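Local coordinates for thiaminase-I (Naegleria gruberi, PDB 4HCW), which belongs to the thiaminase family of two-lobed alpha/beta proteins, with a fold like that of the periplasmic binding proteins, at residues N31-V36 and D294-G299; Y16-N21 and S234-K239; S135-A140 and R200-S205; Q147-D152 and N226-Y231. All blocks are in the same frame, centred on the assembly; numbering follows the deposited sequence.

How the contacts relate
From the N terminus, 16-21 opens contact 2 and 31-36 opens contact 1. Contact 2 closes at 234-239 and contact 1 at 294-299, so the two cross; they also touch, where G299 O packs on P18 and C236. Contacts 3 and 4 are nested within both loops. Starting at 135-140 and 147-152 and closing at 200-205 and 226-231, they cross in turn, and S205 O probably accepts from the backbone N of Q147 and I148. Contact 1 ties helix 29-34 to helix 290-298, contact 2 hairpin strand 19-21 to the 3-10 segment before helix 239-244, contact 3 helices 136-143 and 193-203, and contact 4 the lead into helix 151-155 to strand 229-230.

Contact 1. Residues N31-V36 and D294-G299; sequences NLIKDV and DLLGLG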
loop_
_atom_site.group_PDB
_atom_site.type_symbol
_atom_site.label_atom_id
_atom_site.label_comp_id
_atom_site.label_asym_id
_atom_site.label_seq_id
_atom_site.Cartn_x
_atom_site.Cartn_y
_atom_site.Cartn_z
ATOM N N ASN A 31 -15.448 -7.868 4.012
ATOM C CA ASN A 31 -16.844 -8.234 4.215
ATOM C C ASN A 31 -17.426 -7.580 5.463
ATOM O O ASN A 31 -18.593 -7.189 5.482
ATOM C CB ASN A 31 -17.002 -9.753 4.290
ATOM C CG ASN A 31 -16.766 -10.429 2.954
ATOM O OD1 ASN A 31 -16.953 -9.824 1.898
ATOM N ND2 ASN A 31 -16.358 -11.693 2.994
ATOM N N LEU A 32 -16.606 -7.464 6.504
ATOM C CA LEU A 32 -17.030 -6.814 7.738
ATOM C C LEU A 32 -17.307 -5.334 7.499
ATOM O O LEU A 32 -18.275 -4.783 8.020
ATOM C CB LEU A 32 -15.973 -6.981 8.831
ATOM C CG LEU A 32 -15.696 -8.409 9.305
ATOM C CD1 LEU A 32 -14.731 -8.406 10.480
ATOM C CD2 LEU A 32 -16.994 -9.117 9.671
ATOM N N ILE A 33 -16.453 -4.698 6.703
ATOM C CA ILE A 33 -16.616 -3.287 6.374
ATOM C C ILE A 33 -17.821 -3.070 5.461
ATOM O O ILE A 33 -18.584 -2.121 5.644
ATOM C CB ILE A 33 -15.348 -2.713 5.711
ATOM C CG1 ILE A 33 -14.168 -2.780 6.683
ATOM C CG2 ILE A 33 -15.574 -1.279 5.255
ATOM C CD1 ILE A 33 -12.902 -2.166 6.144
ATOM N N LYS A 34 -17.990 -3.961 4.490
ATOM C CA LYS A 34 -19.106 -3.880 3.552
ATOM C C LYS A 34 -20.460 -3.944 4.255
ATOM O O LYS A 34 -21.416 -3.293 3.834
ATOM C CB LYS A 34 -19.006 -4.992 2.505
ATOM C CG LYS A 34 -18.607 -4.507 1.120
ATOM C CD LYS A 34 -18.237 -5.669 0.211
ATOM C CE LYS A 34 -19.366 -6.680 0.102
ATOM N NZ LYS A 34 -18.974 -7.854 -0.729
ATOM N N ASP A 35 -20.536 -4.722 5.331
ATOM C CA ASP A 35 -21.785 -4.888 6.067
ATOM C C ASP A 35 -22.106 -3.681 6.949
ATOM O O ASP A 35 -23.167 -3.624 7.571
ATOM C CB ASP A 35 -21.746 -6.165 6.910
ATOM C CG ASP A 35 -21.664 -7.424 6.065
ATOM O OD1 ASP A 35 -22.148 -7.402 4.913
ATOM O OD2 ASP A 35 -21.117 -8.435 6.553
ATOM N N VAL A 36 -21.188 -2.722 6.997
ATOM C CA VAL A 36 -21.361 -1.523 7.813
ATOM C C VAL A 36 -21.769 -0.330 6.948
ATOM O O VAL A 36 -22.496 0.559 7.394
ATOM C CB VAL A 36 -20.066 -1.193 8.593
ATOM C CG1 VAL A 36 -20.194 0.128 9.333
ATOM C CG2 VAL A 36 -19.732 -2.317 9.561
ATOM N N ASP A 294 -12.217 1.846 13.156
ATOM C CA ASP A 294 -11.954 0.874 14.213
ATOM C C ASP A 294 -11.792 -0.533 13.647
ATOM O O ASP A 294 -10.958 -1.308 14.116
ATOM C CB ASP A 294 -13.063 0.898 15.269
ATOM C CG ASP A 294 -13.010 2.138 16.145
ATOM O OD1 ASP A 294 -11.897 2.654 16.380
ATOM O OD2 ASP A 294 -14.080 2.594 16.599
ATOM N N LEU A 295 -12.591 -0.854 12.635
ATOM C CA LEU A 295 -12.500 -2.150 11.970
ATOM C C LEU A 295 -11.191 -2.274 11.200
ATOM O O LEU A 295 -10.586 -3.345 11.159
ATOM C CB LEU A 295 -13.691 -2.364 11.036
ATOM C CG LEU A 295 -15.027 -2.683 11.710
ATOM C CD1 LEU A 295 -16.158 -2.623 10.701
ATOM C CD2 LEU A 295 -14.977 -4.048 12.376
ATOM N N LEU A 296 -10.759 -1.173 10.592
ATOM C CA LEU A 296 -9.473 -1.132 9.904
ATOM C C LEU A 296 -8.338 -1.382 10.888
ATOM O O LEU A 296 -7.329 -1.998 10.545
ATOM C CB LEU A 296 -9.271 0.216 9.209
ATOM C CG LEU A 296 -10.089 0.480 7.944
ATOM C CD1 LEU A 296 -9.862 1.900 7.451
ATOM C CD2 LEU A 296 -9.735 -0.527 6.863
ATOM N N GLY A 297 -8.514 -0.905 12.116
ATOM C CA GLY A 297 -7.524 -1.087 13.161
ATOM C C GLY A 297 -7.366 -2.537 13.571
ATOM O O GLY A 297 -6.303 -2.944 14.040
ATOM N N LEU A 298 -8.423 -3.323 13.393
ATOM C CA LEU A 298 -8.387 -4.738 13.745
ATOM C C LEU A 298 -7.534 -5.527 12.758
ATOM O O LEU A 298 -7.001 -6.586 13.089
ATOM C CB LEU A 298 -9.803 -5.315 13.798
ATOM C CG LEU A 298 -10.766 -4.659 14.788
ATOM C CD1 LEU A 298 -12.131 -5.329 14.736
ATOM C CD2 LEU A 298 -10.197 -4.696 16.199
ATOM N N GLY A 299 -7.407 -5.002 11.543
ATOM C CA GLY A 299 -6.620 -5.653 10.512
ATOM C C GLY A 299 -5.294 -4.959 10.271
ATOM O O GLY A 299 -4.590 -5.268 9.310
#
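L295 reaches from helix 290-298 against helix 29-34 and the turn after it, meeting L32, I33 and V36. Its CB lies 4.4 Å from I33 CG1, near the point where the two backbones come closest, with the CA atoms of I33 and L295 7.0 Å apart. CG stands anti to its own carbonyl carbon (chi1 -74°), and beyond it the side chain forks. CD1, the branch anti to CA (chi2 170°), reaches across: it packs against V36 CG2 at 3.8 Å and comes within 4.0 Å of the backbone oxygen L32 O. L295 CD2 stays at a looser 4.7 Å from L32 CB, at the partly exposed margin. The arrangement is an apolar helix-to-helix interface that brings the short N-terminal helix of this alpha/beta protein against a helix from late in the chain, with more than 250 residues between them. Deeper in, I33 and L296 meet methyl to methyl, I33 CD1 lying 3.6 Å from L296 CD2, while the two side chains cross at about a right angle. Both are buried: I33 also touches V292 and L17, and L296 rests on T301. V36 follows the helical residues and touches L291 as well; its backbone N is bonded to I33 O at 3.0 Å, and its CG2 stands anti to the carbonyl carbon.

Contact 2. Residues Y16-N21 and S234-K239; sequences YLPSWN and SMCEIK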
loop_
_atom_site.group_PDB
_atom_site.type_symbol
_atom_site.label_atom_id
_atom_site.label_comp_id
_atom_site.label_asym_id
_atom_site.label_seq_id
_atom_site.Cartn_x
_atom_site.Cartn_y
_atom_site.Cartn_z
ATOM N N TYR A 16 -8.170 -5.798 -1.463
ATOM C CA TYR A 16 -7.013 -6.433 -0.841
ATOM C C TYR A 16 -6.804 -6.005 0.609
ATOM O O TYR A 16 -5.797 -5.386 0.954
ATOM C CB TYR A 16 -5.756 -6.199 -1.679
ATOM C CG TYR A 16 -5.860 -6.781 -3.070
ATOM C CD1 TYR A 16 -5.547 -8.112 -3.309
ATOM C CD2 TYR A 16 -6.284 -6.004 -4.140
ATOM C CE1 TYR A 16 -5.646 -8.651 -4.577
ATOM C CE2 TYR A 16 -6.387 -6.535 -5.410
ATOM C CZ TYR A 16 -6.066 -7.859 -5.623
ATOM O OH TYR A 16 -6.164 -8.394 -6.886
ATOM N N LEU A 17 -7.775 -6.349 1.449
ATOM C CA LEU A 17 -7.688 -6.134 2.887
ATOM C C LEU A 17 -7.360 -7.469 3.551
ATOM O O LEU A 17 -7.577 -8.522 2.953
ATOM C CB LEU A 17 -9.011 -5.569 3.414
ATOM C CG LEU A 17 -9.379 -4.166 2.932
ATOM C CD1 LEU A 17 -10.635 -3.668 3.630
ATOM C CD2 LEU A 17 -8.223 -3.203 3.150
ATOM N N PRO A 18 -6.826 -7.436 4.784
ATOM C CA PRO A 18 -6.430 -8.683 5.451
ATOM C C PRO A 18 -7.596 -9.636 5.700
ATOM O O PRO A 18 -8.758 -9.244 5.589
ATOM C CB PRO A 18 -5.861 -8.198 6.789
ATOM C CG PRO A 18 -6.452 -6.841 6.993
ATOM C CD PRO A 18 -6.529 -6.258 5.617
ATOM N N SER A 19 -7.275 -10.884 6.026
ATOM C CA SER A 19 -8.289 -11.872 6.372
ATOM C C SER A 19 -7.802 -12.744 7.523
ATOM O O SER A 19 -6.610 -12.769 7.830
ATOM C CB SER A 19 -8.640 -12.742 5.163
ATOM O OG SER A 19 -7.562 -13.593 4.812
ATOM N N TRP A 20 -8.729 -13.453 8.159
ATOM C CA TRP A 20 -8.387 -14.337 9.268
ATOM C C TRP A 20 -8.732 -15.782 8.940
ATOM O O TRP A 20 -9.528 -16.048 8.040
ATOM C CB TRP A 20 -9.108 -13.901 10.544
ATOM C CG TRP A 20 -8.649 -12.574 11.066
ATOM C CD1 TRP A 20 -7.649 -12.350 11.966
ATOM C CD2 TRP A 20 -9.172 -11.286 10.717
ATOM N NE1 TRP A 20 -7.517 -11.002 12.201
ATOM C CE2 TRP A 20 -8.438 -10.329 11.448
ATOM C CE3 TRP A 20 -10.187 -10.851 9.861
ATOM C CZ2 TRP A 20 -8.689 -8.963 11.346
ATOM C CZ3 TRP A 20 -10.434 -9.495 9.762
ATOM C CH2 TRP A 20 -9.687 -8.567 10.500
ATOM N N ASN A 21 -8.132 -16.712 9.677
ATOM C CA ASN A 21 -8.370 -18.132 9.450
ATOM C C ASN A 21 -7.934 -19.002 10.626
ATOM O O ASN A 21 -6.932 -18.722 11.284
ATOM C CB ASN A 21 -7.663 -18.593 8.173
ATOM C CG ASN A 21 -8.536 -19.485 7.313
ATOM O OD1 ASN A 21 -9.401 -20.202 7.817
ATOM N ND2 ASN A 21 -8.317 -19.442 6.004
ATOM N N SER A 234 -0.397 -7.581 6.935
ATOM C CA SER A 234 0.047 -8.964 7.055
ATOM C C SER A 234 0.443 -9.302 8.488
ATOM O O SER A 234 0.783 -10.444 8.795
ATOM C CB SER A 234 1.218 -9.236 6.105
ATOM O OG SER A 234 2.298 -8.354 6.360
ATOM N N MET A 235 0.389 -8.303 9.362
ATOM C CA MET A 235 0.784 -8.482 10.753
ATOM C C MET A 235 -0.427 -8.525 11.680
ATOM O O MET A 235 -0.280 -8.590 12.900
ATOM C CB MET A 235 1.719 -7.350 11.181
ATOM C CG MET A 235 2.902 -7.136 10.251
ATOM S SD MET A 235 3.798 -5.615 10.613
ATOM C CE MET A 235 5.076 -5.668 9.359
ATOM N N CYS A 236 -1.622 -8.495 11.097
ATOM C CA CYS A 236 -2.854 -8.398 11.875
ATOM C C CYS A 236 -3.113 -9.625 12.747
ATOM O O CYS A 236 -3.742 -9.526 13.799
ATOM C CB CYS A 236 -4.055 -8.146 10.957
ATOM S SG CYS A 236 -4.558 -9.565 9.954
ATOM N N GLU A 237 -2.622 -10.779 12.310
ATOM C CA GLU A 237 -2.867 -12.025 13.028
ATOM C C GLU A 237 -1.988 -12.177 14.268
ATOM O O GLU A 237 -2.089 -13.167 14.993
ATOM C CB GLU A 237 -2.700 -13.226 12.094
ATOM C CG GLU A 237 -4.005 -13.943 11.785
ATOM C CD GLU A 237 -3.930 -14.774 10.520
ATOM O OE1 GLU A 237 -3.107 -14.447 9.640
ATOM O OE2 GLU A 237 -4.697 -15.755 10.405
ATOM N N ILE A 238 -1.128 -11.192 14.508
ATOM C CA ILE A 238 -0.284 -11.181 15.698
ATOM C C ILE A 238 -0.219 -9.787 16.315
ATOM O O ILE A 238 0.774 -9.426 16.947
ATOM C CB ILE A 238 1.155 -11.652 15.391
ATOM C CG1 ILE A 238 1.757 -10.829 14.250
ATOM C CG2 ILE A 238 1.180 -13.135 15.053
ATOM C CD1 ILE A 238 3.210 -11.146 13.971
ATOM N N LYS A 239 -1.282 -9.008 16.135
ATOM C CA LYS A 239 -1.306 -7.631 16.621
ATOM C C LYS A 239 -1.304 -7.567 18.148
ATOM O O LYS A 239 -0.965 -6.537 18.734
ATOM C CB LYS A 239 -2.507 -6.868 16.050
ATOM C CG LYS A 239 -3.712 -6.800 16.975
ATOM C CD LYS A 239 -4.795 -5.901 16.401
ATOM C CE LYS A 239 -5.857 -5.584 17.441
ATOM N NZ LYS A 239 -6.467 -6.818 18.008
#
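P18 O accepts a backbone hydrogen bond from L29, while on the same residue P18 CB rests against C236 SG at 3.7 Å. W20, the other residue whose side chain meets C236, is tied by backbone hydrogen bonding to V27. These bonds belong to the hairpin of strands 19-21 and 26-28, while C236 sits in the 3-10 segment that leads to helix 239-244. The sulfur is the centre of the contact. With chi1 at 72°, C236 SG lies between its backbone N and carbonyl carbon, in the crowded position, and from there it also touches W20 NE1 at 4.0 Å. It stands 4.5 Å from the centroid of the five-membered ring of W20 and 34° off the ring normal, an oblique approach. Next to it the W20 and E237 side chains slide past each other in opposite directions, W20 CD1 lying 4.0 Å from E237 CG, and the indole and carboxylate planes are 84° apart. The carboxylate carries on toward the strand, where E237 OE2 comes to 3.6 Å from N21 N, too long to count as a bond. L29 touches P18 and W20, and I215 of helix 211-219 touches E237. The meeting of C236 with W20 is a cysteine sulfur-aromatic contact, joining an N-terminal beta hairpin to the 3-10 turn ahead of a helix.

Contact 3. Residues S135-A140 and R200-S205; sequences SLLELA and RTILDS
A140 of helix 136-143 meets S205, just past helix 193-203, with the CA atoms of A140 and S205 5.4 Å apart, in a buried helix-to-helix contact. The small A140 side chain is consistent with this close approach: its CB lies 3.8 Å from T201 O and 4.1 Å from I202 CA. Alongside, L137 and I202 cross at about a right angle, L137 CD2 sitting 3.7 Å from I202 CG1 and touching the methyl CD1 too, while L136 CB also approaches that methyl from the neighbouring helical position. I202 CG1 is anti to its carbonyl carbon (chi1 -57°), which directs it to L137. The S205 hydroxyl is hydrogen-bonded to G144 O, its strongest partner, and A140 O lies close by, 3.0 Å from S205 OG. One shell out, T201 OG1 is hydrogen-bonded to Q197 O within its helix, the L136 backbone is bonded to G253, and L136 also packs on I252 and Y150. At the start of helix 136-143, S135 is the N-cap, its OG accepting a weak bond from E138 N at 3.4 Å.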
loop_
_atom_site.group_PDB
_atom_site.type_symbol
_atom_site.label_atom_id
_atom_site.label_comp_id
_atom_site.label_asym_id
_atom_site.label_seq_id
_atom_site.Cartn_x
_atom_site.Cartn_y
_atom_site.Cartn_z
ATOM N N SER A 135 18.316 1.263 6.231
ATOM C CA SER A 135 17.859 0.725 4.954
ATOM C C SER A 135 18.001 -0.795 4.931
ATOM O O SER A 135 18.665 -1.376 5.791
ATOM C CB SER A 135 18.635 1.351 3.793
ATOM O OG SER A 135 20.018 1.052 3.880
ATOM N N LEU A 136 17.378 -1.436 3.947
ATOM C CA LEU A 136 17.421 -2.892 3.840
ATOM C C LEU A 136 18.791 -3.412 3.419
ATOM O O LEU A 136 19.223 -4.471 3.874
ATOM C CB LEU A 136 16.346 -3.400 2.880
ATOM C CG LEU A 136 15.017 -3.790 3.527
ATOM C CD1 LEU A 136 14.019 -4.257 2.481
ATOM C CD2 LEU A 136 15.239 -4.867 4.580
ATOM N N LEU A 137 19.463 -2.674 2.541
ATOM C CA LEU A 137 20.814 -3.031 2.119
ATOM C C LEU A 137 21.759 -2.997 3.310
ATOM O O LEU A 137 22.554 -3.915 3.512
ATOM C CB LEU A 137 21.313 -2.080 1.030
ATOM C CG LEU A 137 20.809 -2.331 -0.390
ATOM C CD1 LEU A 137 21.346 -1.271 -1.338
ATOM C CD2 LEU A 137 21.210 -3.722 -0.857
ATOM N N GLU A 138 21.661 -1.930 4.094
ATOM C CA GLU A 138 22.447 -1.784 5.311
ATOM C C GLU A 138 22.152 -2.927 6.277
ATOM O O GLU A 138 23.061 -3.485 6.891
ATOM C CB GLU A 138 22.140 -0.440 5.974
ATOM C CG GLU A 138 22.794 -0.239 7.329
ATOM C CD GLU A 138 22.370 1.059 7.989
ATOM O OE1 GLU A 138 22.665 1.243 9.188
ATOM O OE2 GLU A 138 21.740 1.895 7.307
ATOM N N LEU A 139 20.875 -3.278 6.394
ATOM C CA LEU A 139 20.443 -4.339 7.298
ATOM C C LEU A 139 20.907 -5.709 6.819
ATOM O O LEU A 139 21.342 -6.538 7.618
ATOM C CB LEU A 139 18.919 -4.324 7.448
ATOM C CG LEU A 139 18.310 -5.324 8.433
ATOM N N ALA A 140 20.813 -5.937 5.512
ATOM C CA ALA A 140 21.169 -7.224 4.919
ATOM C C ALA A 140 22.639 -7.570 5.134
ATOM O O ALA A 140 22.983 -8.720 5.410
ATOM C CB ALA A 140 20.835 -7.232 3.433
ATOM N N ARG A 200 20.255 -8.839 -5.019
ATOM C CA ARG A 200 20.793 -10.144 -4.656
ATOM C C ARG A 200 21.316 -10.137 -3.223
ATOM O O ARG A 200 21.219 -11.138 -2.514
ATOM C CB ARG A 200 21.904 -10.553 -5.626
ATOM C CG ARG A 200 22.231 -12.038 -5.612
ATOM C CD ARG A 200 20.995 -12.873 -5.904
ATOM N NE ARG A 200 21.331 -14.174 -6.475
ATOM C CZ ARG A 200 21.617 -15.257 -5.760
ATOM N NH1 ARG A 200 21.910 -16.398 -6.370
ATOM N NH2 ARG A 200 21.612 -15.200 -4.436
ATOM N N THR A 201 21.869 -9.001 -2.807
ATOM C CA THR A 201 22.366 -8.836 -1.445
ATOM C C THR A 201 21.233 -9.017 -0.442
ATOM O O THR A 201 21.390 -9.688 0.578
ATOM C CB THR A 201 23.004 -7.446 -1.245
ATOM O OG1 THR A 201 24.132 -7.305 -2.116
ATOM C CG2 THR A 201 23.458 -7.264 0.195
ATOM N N ILE A 202 20.086 -8.421 -0.751
ATOM C CA ILE A 202 18.909 -8.516 0.103
ATOM C C ILE A 202 18.299 -9.914 0.056
ATOM O O ILE A 202 17.933 -10.473 1.088
ATOM C CB ILE A 202 17.848 -7.480 -0.302
ATOM C CG1 ILE A 202 18.446 -6.074 -0.255
ATOM C CG2 ILE A 202 16.627 -7.575 0.601
ATOM C CD1 ILE A 202 17.489 -4.991 -0.676
ATOM N N LEU A 203 18.200 -10.474 -1.147
ATOM C CA LEU A 203 17.636 -11.808 -1.334
ATOM C C LEU A 203 18.430 -12.878 -0.586
ATOM O O LEU A 203 17.861 -13.848 -0.084
ATOM C CB LEU A 203 17.556 -12.153 -2.824
ATOM C CG LEU A 203 17.047 -13.554 -3.181
ATOM C CD1 LEU A 203 15.669 -13.800 -2.587
ATOM C CD2 LEU A 203 17.027 -13.757 -4.688
ATOM N N ASP A 204 19.744 -12.694 -0.510
ATOM C CA ASP A 204 20.606 -13.644 0.188
ATOM C C ASP A 204 20.416 -13.576 1.699
ATOM O O ASP A 204 20.763 -14.510 2.420
ATOM C CB ASP A 204 22.076 -13.407 -0.171
ATOM C CG ASP A 204 22.409 -13.841 -1.586
ATOM O OD1 ASP A 204 21.728 -14.753 -2.103
ATOM O OD2 ASP A 204 23.352 -13.275 -2.177
ATOM N N SER A 205 19.861 -12.465 2.173
ATOM C CA SER A 205 19.627 -12.276 3.600
ATOM C C SER A 205 18.224 -12.715 4.006
ATOM O O SER A 205 17.855 -12.625 5.176
ATOM C CB SER A 205 19.847 -10.814 3.988
ATOM O OG SER A 205 21.188 -10.423 3.754
#

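Contact 4. Residues Q147-D152 and N226-Y231; sequences QIVYPD and NYYVGY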
loop_
_atom_site.group_PDB
_atom_site.type_symbol
_atom_site.label_atom_id
_atom_site.label_comp_id
_atom_site.label_asym_id
_atom_site.label_seq_id
_atom_site.Cartn_x
_atom_site.Cartn_y
_atom_site.Cartn_z
ATOM N N GLN A 147 18.651 -14.391 7.197
ATOM C CA GLN A 147 18.302 -13.980 8.551
ATOM C C GLN A 147 16.942 -13.288 8.581
ATOM O O GLN A 147 16.093 -13.601 9.413
ATOM C CB GLN A 147 19.378 -13.056 9.124
ATOM C CG GLN A 147 19.756 -13.365 10.563
ATOM C CD GLN A 147 20.435 -14.712 10.706
ATOM O OE1 GLN A 147 21.167 -15.148 9.819
ATOM N NE2 GLN A 147 20.191 -15.384 11.826
ATOM N N ILE A 148 16.744 -12.347 7.663
ATOM C CA ILE A 148 15.498 -11.593 7.578
ATOM C C ILE A 148 14.394 -12.440 6.947
ATOM O O ILE A 148 14.672 -13.330 6.144
ATOM C CB ILE A 148 15.693 -10.306 6.744
ATOM C CG1 ILE A 148 16.980 -9.592 7.159
ATOM C CG2 ILE A 148 14.501 -9.370 6.889
ATOM C CD1 ILE A 148 17.239 -8.312 6.397
ATOM N N VAL A 149 13.147 -12.176 7.326
ATOM C CA VAL A 149 12.003 -12.803 6.674
ATOM C C VAL A 149 11.299 -11.802 5.764
ATOM O O VAL A 149 10.819 -10.762 6.216
ATOM C CB VAL A 149 10.992 -13.368 7.688
ATOM C CG1 VAL A 149 9.713 -13.787 6.982
ATOM C CG2 VAL A 149 11.595 -14.544 8.434
ATOM N N TYR A 150 11.246 -12.125 4.477
ATOM C CA TYR A 150 10.663 -11.241 3.480
ATOM C C TYR A 150 10.005 -12.109 2.413
ATOM O O TYR A 150 10.595 -12.360 1.364
ATOM C CB TYR A 150 11.761 -10.367 2.869
ATOM C CG TYR A 150 11.289 -9.079 2.226
ATOM C CD1 TYR A 150 9.974 -8.922 1.805
ATOM C CD2 TYR A 150 12.168 -8.020 2.036
ATOM C CE1 TYR A 150 9.550 -7.746 1.214
ATOM C CE2 TYR A 150 11.752 -6.842 1.445
ATOM C CZ TYR A 150 10.442 -6.709 1.037
ATOM O OH TYR A 150 10.026 -5.537 0.450
ATOM N N PRO A 151 8.773 -12.568 2.687
ATOM C CA PRO A 151 8.042 -13.557 1.883
ATOM C C PRO A 151 7.911 -13.192 0.406
ATOM O O PRO A 151 8.064 -14.067 -0.446
ATOM C CB PRO A 151 6.660 -13.588 2.541
ATOM C CG PRO A 151 6.902 -13.148 3.941
ATOM C CD PRO A 151 7.982 -12.115 3.846
ATOM N N ASP A 152 7.629 -11.927 0.109
ATOM C CA ASP A 152 7.455 -11.497 -1.274
ATOM C C ASP A 152 8.751 -11.589 -2.082
ATOM O O ASP A 152 8.730 -11.942 -3.261
ATOM C CB ASP A 152 6.883 -10.080 -1.338
ATOM C CG ASP A 152 5.408 -10.032 -0.988
ATOM O OD1 ASP A 152 4.722 -11.064 -1.149
ATOM O OD2 ASP A 152 4.932 -8.960 -0.558
ATOM N N ASN A 226 14.061 -12.718 13.937
ATOM C CA ASN A 226 13.737 -11.505 14.675
ATOM C C ASN A 226 13.454 -10.341 13.731
ATOM O O ASN A 226 13.161 -9.228 14.168
ATOM C CB ASN A 226 14.872 -11.140 15.633
ATOM C CG ASN A 226 15.186 -12.254 16.613
ATOM O OD1 ASN A 226 14.316 -13.047 16.971
ATOM N ND2 ASN A 226 16.439 -12.319 17.052
ATOM N N TYR A 227 13.545 -10.612 12.433
ATOM C CA TYR A 227 13.316 -9.591 11.419
ATOM C C TYR A 227 12.234 -10.026 10.437
ATOM O O TYR A 227 12.219 -11.169 9.981
ATOM C CB TYR A 227 14.612 -9.287 10.664
ATOM C CG TYR A 227 15.743 -8.806 11.546
ATOM C CD1 TYR A 227 16.621 -9.706 12.137
ATOM C CD2 TYR A 227 15.935 -7.451 11.782
ATOM C CE1 TYR A 227 17.656 -9.271 12.942
ATOM C CE2 TYR A 227 16.968 -7.005 12.585
ATOM C CZ TYR A 227 17.825 -7.919 13.162
ATOM O OH TYR A 227 18.855 -7.480 13.962
ATOM N N TYR A 228 11.332 -9.105 10.114
ATOM C CA TYR A 228 10.257 -9.381 9.168
ATOM C C TYR A 228 9.923 -8.138 8.352
ATOM O O TYR A 228 9.779 -7.044 8.899
ATOM C CB TYR A 228 9.010 -9.882 9.901
ATOM C CG TYR A 228 7.799 -10.073 9.011
ATOM C CD1 TYR A 228 7.595 -11.264 8.329
ATOM C CD2 TYR A 228 6.854 -9.064 8.864
ATOM C CE1 TYR A 228 6.489 -11.444 7.518
ATOM C CE2 TYR A 228 5.747 -9.235 8.056
ATOM C CZ TYR A 228 5.568 -10.426 7.385
ATOM O OH TYR A 228 4.466 -10.598 6.582
ATOM N N VAL A 229 9.802 -8.312 7.041
ATOM C CA VAL A 229 9.415 -7.218 6.161
ATOM C C VAL A 229 8.148 -7.571 5.392
ATOM O O VAL A 229 8.048 -8.646 4.798
ATOM C CB VAL A 229 10.535 -6.856 5.167
ATOM C CG1 VAL A 229 10.146 -5.624 4.364
ATOM C CG2 VAL A 229 11.843 -6.616 5.903
ATOM N N GLY A 230 7.180 -6.663 5.412
ATOM C CA GLY A 230 5.922 -6.868 4.720
ATOM C C GLY A 230 4.937 -5.759 5.029
ATOM O O GLY A 230 5.252 -4.833 5.779
ATOM N N TYR A 231 3.744 -5.848 4.450
ATOM C CA TYR A 231 2.706 -4.858 4.702
ATOM C C TYR A 231 2.208 -4.981 6.137
ATOM O O TYR A 231 2.285 -6.053 6.737
ATOM C CB TYR A 231 1.539 -5.036 3.729
ATOM C CG TYR A 231 1.951 -5.139 2.279
ATOM C CD1 TYR A 231 2.633 -4.104 1.654
ATOM C CD2 TYR A 231 1.645 -6.269 1.530
ATOM C CE1 TYR A 231 3.005 -4.193 0.326
ATOM C CE2 TYR A 231 2.013 -6.368 0.203
ATOM C CZ TYR A 231 2.694 -5.327 -0.394
ATOM O OH TYR A 231 3.063 -5.420 -1.717
#
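V229 lies over the ring of Y150 beside a single parallel beta bridge between V149 and Y228, the two segments running 25° apart in direction. V229 CG1, anti to the backbone N (chi1 -174°), sits over one face of the Y150 ring: the methyl is 3.6 Å from the ring centroid, shifted toward the CE2 and CZ rim, a CH-pi contact. Its other methyl, V229 CG2, meets I148 CG2, and that atom in turn lies 3.8 Å from Y227 CB; I148 crosses both side chains obliquely. Beyond CB the Y227 side chain leads away to its hydroxyl's partner, Q131 O. The Y228 ring is met differently. V149 CG1 comes to its edge, near the ring plane, 3.6 Å from Y228 CD1, whereas P151 crosses it at about a right angle with CG close to CE1. Y214 stacks on Y228, and S234 OG is hydrogen-bonded to Y228 OH. Two backbone bonds set these side chains against each other: V149 N donates to Y227 O at 3.0 Å, and V149 O receives V229 N at 2.8 Å. Strand 229-230 also pairs antiparallel with the long strand 110-125, so the bridge joins the backbone at V149 to a strand of the mixed sheet. Where helix 151-155 begins, just after its N-cap Y150, D152 crosses Y231 at about a right angle, carboxylate and ring planes 56° apart, and D152 OD2 lies 4.0 Å from Y231 CE2.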